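Local coordinates for protein probable phenazine-specific methyltransferase (Pseudomonas aeruginosa, PDB 2IP2) that transfers a methyl group from S-adenosyl-L-methionine to phenazine-1-carboxylate, a step in the biosynthesis of the blue virulence pigment pyocyanin, at residues 158-161 / 165-168; 208-213 / 219-224. All coordinates share one frame; numbering follows the deposited sequence. Where two conformers were deposited one is given.

Contact 1. Residues 158-161 / 165-168; sequences HEIP and DFRG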
loop_
_atom_site.group_PDB
_atom_site.type_symbol
_atom_site.label_atom_id
_atom_site.label_comp_id
_atom_site.label_asym_id
_atom_site.label_seq_id
_atom_site.Cartn_x
_atom_site.Cartn_y
_atom_site.Cartn_z
ATOM N N HIS A 158 8.696 2.540 -25.784
ATOM C CA HIS A 158 9.688 3.466 -26.307
ATOM C C HIS A 158 11.068 2.839 -26.333
ATOM O O HIS A 158 11.922 3.259 -27.138
ATOM C CB HIS A 158 9.721 4.796 -25.534
ATOM C CG HIS A 158 8.503 5.649 -25.746
ATOM N ND1 HIS A 158 7.999 5.937 -26.996
ATOM C CD2 HIS A 158 7.694 6.282 -24.864
ATOM C CE1 HIS A 158 6.935 6.709 -26.880
ATOM N NE2 HIS A 158 6.718 6.923 -25.594
ATOM N N GLU A 159 11.298 1.855 -25.456
ATOM C CA GLU A 159 12.556 1.067 -25.496
ATOM C C GLU A 159 12.642 0.153 -26.689
ATOM O O GLU A 159 13.741 -0.134 -27.137
ATOM C CB GLU A 159 12.774 0.200 -24.260
ATOM C CG GLU A 159 13.513 0.910 -23.114
ATOM C CD GLU A 159 14.881 1.446 -23.511
ATOM O OE1 GLU A 159 15.853 0.665 -23.765
ATOM O OE2 GLU A 159 14.971 2.686 -23.574
ATOM N N ILE A 160 11.509 -0.317 -27.194
ATOM C CA ILE A 160 11.540 -1.333 -28.259
ATOM C C ILE A 160 12.361 -0.914 -29.512
ATOM O O ILE A 160 13.301 -1.631 -29.929
ATOM C CB ILE A 160 10.116 -1.897 -28.565
ATOM C CG1 ILE A 160 9.725 -2.842 -27.427
ATOM C CG2 ILE A 160 10.080 -2.697 -29.874
ATOM C CD1 ILE A 160 8.293 -3.191 -27.411
ATOM N N PRO A 161 12.036 0.247 -30.114
ATOM C CA PRO A 161 12.821 0.666 -31.283
ATOM C C PRO A 161 14.255 1.104 -30.960
ATOM O O PRO A 161 15.016 1.395 -31.907
ATOM C CB PRO A 161 12.031 1.847 -31.826
ATOM C CG PRO A 161 11.334 2.412 -30.588
ATOM C CD PRO A 161 10.951 1.202 -29.804
ATOM N N ASP A 165 16.292 -2.760 -34.545
ATOM C CA ASP A 165 16.521 -1.832 -35.616
ATOM C C ASP A 165 15.326 -1.854 -36.597
ATOM O O ASP A 165 15.115 -2.820 -37.303
ATOM C CB ASP A 165 17.874 -2.193 -36.305
ATOM C CG ASP A 165 18.379 -1.114 -37.295
ATOM O OD1 ASP A 165 17.671 -0.130 -37.635
ATOM O OD2 ASP A 165 19.540 -1.285 -37.756
ATOM N N PHE A 166 14.526 -0.796 -36.621
ATOM C CA PHE A 166 13.433 -0.708 -37.585
ATOM C C PHE A 166 13.806 0.091 -38.831
ATOM O O PHE A 166 12.974 0.263 -39.721
ATOM C CB PHE A 166 12.171 -0.122 -36.944
ATOM C CG PHE A 166 11.525 -1.044 -35.973
ATOM C CD1 PHE A 166 12.005 -1.121 -34.665
ATOM C CD2 PHE A 166 10.411 -1.804 -36.345
ATOM C CE1 PHE A 166 11.406 -1.978 -33.727
ATOM C CE2 PHE A 166 9.789 -2.657 -35.422
ATOM C CZ PHE A 166 10.277 -2.739 -34.104
ATOM N N ARG A 167 15.044 0.607 -38.887
ATOM C CA ARG A 167 15.462 1.391 -40.062
ATOM C C ARG A 167 15.360 0.509 -41.306
ATOM O O ARG A 167 15.918 -0.608 -41.371
ATOM C CB ARG A 167 16.891 1.953 -39.935
ATOM C CG ARG A 167 17.025 3.205 -39.085
ATOM C CD ARG A 167 18.485 3.581 -38.786
ATOM N NE ARG A 167 19.204 2.402 -38.284
ATOM C CZ ARG A 167 20.520 2.204 -38.361
ATOM N NH1 ARG A 167 21.313 3.121 -38.921
ATOM N NH2 ARG A 167 21.036 1.079 -37.870
ATOM N N GLY A 168 14.583 0.997 -42.261
ATOM C CA GLY A 168 14.459 0.331 -43.548
ATOM C C GLY A 168 13.453 -0.784 -43.489
ATOM O O GLY A 168 12.997 -1.220 -44.530
HETATM O O HOH W 1 14.823 1.241 -34.605
#
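A water oxygen is held between Pro161 and Phe166: it lies 2.7 Å from Pro161 O and accepts a hydrogen bond of 2.9 Å from Phe166 N. It thus joins segments 158-161 and 165-168, which share no direct hydrogen bond, and sits in the plane of the Phe166 ring, at its edge. The ring itself supplies the apolar contact. Phe166 CG stands anti to the carbonyl carbon (chi1 -70°), which sends the ring back toward the helix. Its CE1 lies 4.1 Å from Ile160 CG2, a methyl at the ring's edge, while CD1 comes within 4.1 Å of Pro161 CB. Ile185 and Ala192 also touch the ring, a setting that suits a large aromatic residue. Next to it, Asp165 OD1 receives both Arg167 N and Arg167 NE, from opposite faces of the carboxylate plane. Arg167 NH2 completes a side-on salt bridge at 2.8 Å from Asp165 OD2, tilted well above that plane; the aspartate is therefore braced by both backbone and guanidinium. The bond to Arg167 N makes an Asx turn, placed where the chain passes from helix 154-163 into strand 170-174, an inner strand of the Rossmann-like class I methyltransferase sheet.

Contact 2. Residues 208-213 / 219-224; sequences DNLSSL and VSLVGG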
loop_
_atom_site.group_PDB
_atom_site.type_symbol
_atom_site.label_atom_id
_atom_site.label_comp_id
_atom_site.label_asym_id
_atom_site.label_seq_id
_atom_site.Cartn_x
_atom_site.Cartn_y
_atom_site.Cartn_z
ATOM N N ASP A 208 -8.344 6.860 -35.313
ATOM C CA ASP A 208 -8.259 8.166 -34.688
ATOM C C ASP A 208 -6.882 8.448 -34.064
ATOM O O ASP A 208 -6.258 9.500 -34.335
ATOM C CB ASP A 208 -9.340 8.252 -33.607
ATOM C CG ASP A 208 -9.571 9.654 -33.127
ATOM O OD1 ASP A 208 -8.868 10.101 -32.173
ATOM O OD2 ASP A 208 -10.498 10.304 -33.697
ATOM N N ASN A 209 -6.400 7.496 -33.250
ATOM C CA ASN A 209 -5.156 7.684 -32.506
ATOM C C ASN A 209 -3.951 7.831 -33.427
ATOM O O ASN A 209 -2.984 8.533 -33.112
ATOM C CB ASN A 209 -4.943 6.516 -31.520
ATOM C CG ASN A 209 -3.817 6.790 -30.520
ATOM O OD1 ASN A 209 -3.607 7.930 -30.098
ATOM N ND2 ASN A 209 -3.086 5.731 -30.120
ATOM N N LEU A 210 -4.036 7.174 -34.576
ATOM C CA LEU A 210 -3.004 7.139 -35.585
ATOM C C LEU A 210 -3.338 7.991 -36.808
ATOM O O LEU A 210 -2.733 7.773 -37.858
ATOM C CB LEU A 210 -2.807 5.683 -36.095
ATOM C CG LEU A 210 -2.272 4.619 -35.100
ATOM C CD1 LEU A 210 -2.184 3.332 -35.826
ATOM C CD2 LEU A 210 -0.902 4.936 -34.515
ATOM N N SER A 211 -4.255 8.955 -36.683
ATOM C CA SER A 211 -4.671 9.713 -37.860
ATOM C C SER A 211 -3.505 10.313 -38.651
ATOM O O SER A 211 -3.453 10.175 -39.884
ATOM C CB SER A 211 -5.736 10.772 -37.529
ATOM O OG SER A 211 -5.380 11.614 -36.448
ATOM N N SER A 212 -2.574 10.964 -37.955
ATOM C CA SER A 212 -1.485 11.651 -38.620
ATOM C C SER A 212 -0.675 10.673 -39.432
ATOM O O SER A 212 -0.403 10.910 -40.611
ATOM C CB SER A 212 -0.571 12.365 -37.622
ATOM O OG SER A 212 -1.229 13.521 -37.142
ATOM N N LEU A 213 -0.317 9.549 -38.799
ATOM C CA LEU A 213 0.614 8.600 -39.404
ATOM C C LEU A 213 -0.057 7.903 -40.570
ATOM O O LEU A 213 0.585 7.642 -41.562
ATOM C CB LEU A 213 1.064 7.568 -38.354
ATOM C CG LEU A 213 2.082 8.008 -37.294
ATOM C CD1 LEU A 213 2.145 6.981 -36.107
ATOM C CD2 LEU A 213 3.465 8.249 -37.898
ATOM N N VAL A 219 1.878 4.000 -42.115
ATOM C CA VAL A 219 1.248 2.828 -41.567
ATOM C C VAL A 219 -0.056 2.658 -42.304
ATOM O O VAL A 219 -0.605 3.649 -42.797
ATOM C CB VAL A 219 1.024 2.973 -40.012
ATOM C CG1 VAL A 219 0.140 4.141 -39.688
ATOM C CG2 VAL A 219 0.387 1.707 -39.378
ATOM N N SER A 220 -0.551 1.415 -42.378
ATOM C CA SER A 220 -1.949 1.167 -42.715
ATOM C C SER A 220 -2.559 0.252 -41.672
ATOM O O SER A 220 -1.811 -0.404 -40.912
ATOM C CB SER A 220 -2.045 0.531 -44.109
ATOM O OG SER A 220 -1.291 -0.675 -44.193
ATOM N N LEU A 221 -3.893 0.201 -41.633
ATOM C CA LEU A 221 -4.612 -0.694 -40.752
ATOM C C LEU A 221 -5.246 -1.815 -41.560
ATOM O O LEU A 221 -5.739 -1.593 -42.663
ATOM C CB LEU A 221 -5.714 0.030 -39.966
ATOM C CG LEU A 221 -5.492 1.404 -39.321
ATOM C CD1 LEU A 221 -6.714 1.846 -38.454
ATOM C CD2 LEU A 221 -4.263 1.356 -38.439
ATOM N N VAL A 222 -5.280 -3.019 -41.014
ATOM C CA VAL A 222 -6.135 -4.047 -41.624
ATOM C C VAL A 222 -7.073 -4.718 -40.622
ATOM O O VAL A 222 -6.699 -4.927 -39.471
ATOM C CB VAL A 222 -5.376 -5.034 -42.591
ATOM C CG1 VAL A 222 -3.929 -4.785 -42.657
ATOM C CG2 VAL A 222 -5.778 -6.542 -42.406
ATOM N N GLY A 223 -8.317 -4.973 -41.055
ATOM C CA GLY A 223 -9.296 -5.641 -40.199
ATOM C C GLY A 223 -9.249 -7.110 -40.585
ATOM O O GLY A 223 -9.270 -7.440 -41.772
ATOM N N GLY A 224 -9.167 -7.992 -39.605
ATOM C CA GLY A 224 -9.071 -9.395 -39.917
ATOM C C GLY A 224 -8.851 -10.166 -38.650
ATOM O O GLY A 224 -8.634 -9.575 -37.583
#
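Leu210 extends from the junction of two short helices toward Leu221 on the strand. Leu210 CB points at the strand, but Leu210 CB and CG both stay 5.1 Å from Leu221 CD2. The contact is made one atom further out, where CD1 reaches Leu221 CD2 at 3.9 Å, methyl against methyl. The other branch diverges, leaving Leu210 CD2 6.3 Å from Leu221 CD2. With CG anti to the carbonyl carbon (chi1 -65°) Leu210 reaches inward, where Met196 and Lys183 also meet it; a branched aliphatic chain fits such a buried place. Leu210 follows helix 204-209 and occupies the N-cap position of helix 211-215. These helices form the connection of a beta-alpha-beta crossover from strand 193-198 to its parallel neighbour 219-223, the outermost strand on this side of the Rossmann-like sheet. At the start of that strand Val219 turns its compact, branched side chain toward the second helix. Val219 CG1, lying between the backbone N and the carbonyl carbon (chi1 60°), comes within 3.8 Å of Leu213 CB. Leu213 was modelled in two conformers, so its exact placing is less certain. Val219, which is buried, also packs on Thr182 and Leu186 of helix 180-188.

In the fold
Both contacts lie in the S-adenosyl-L-methionine-binding domain, their centres 19 Å apart and their nearest atoms about 10 Å apart, without touching. Helix 180-188 is common to them: Leu181, Ile185 and Ala188 face contact 1, while Thr182, Lys183 and Leu186 face contact 2. Contact 1 is buried where its residues meet and leads into an inner strand, whereas contact 2, only partly buried, fastens helices to an edge strand. Their chemistry differs accordingly. Contact 1 combines an aromatic ring with a water bridge between the segments and a salt bridge within 165-168; contact 2 joins its segments through aliphatic side chains, with no hydrogen bond between them.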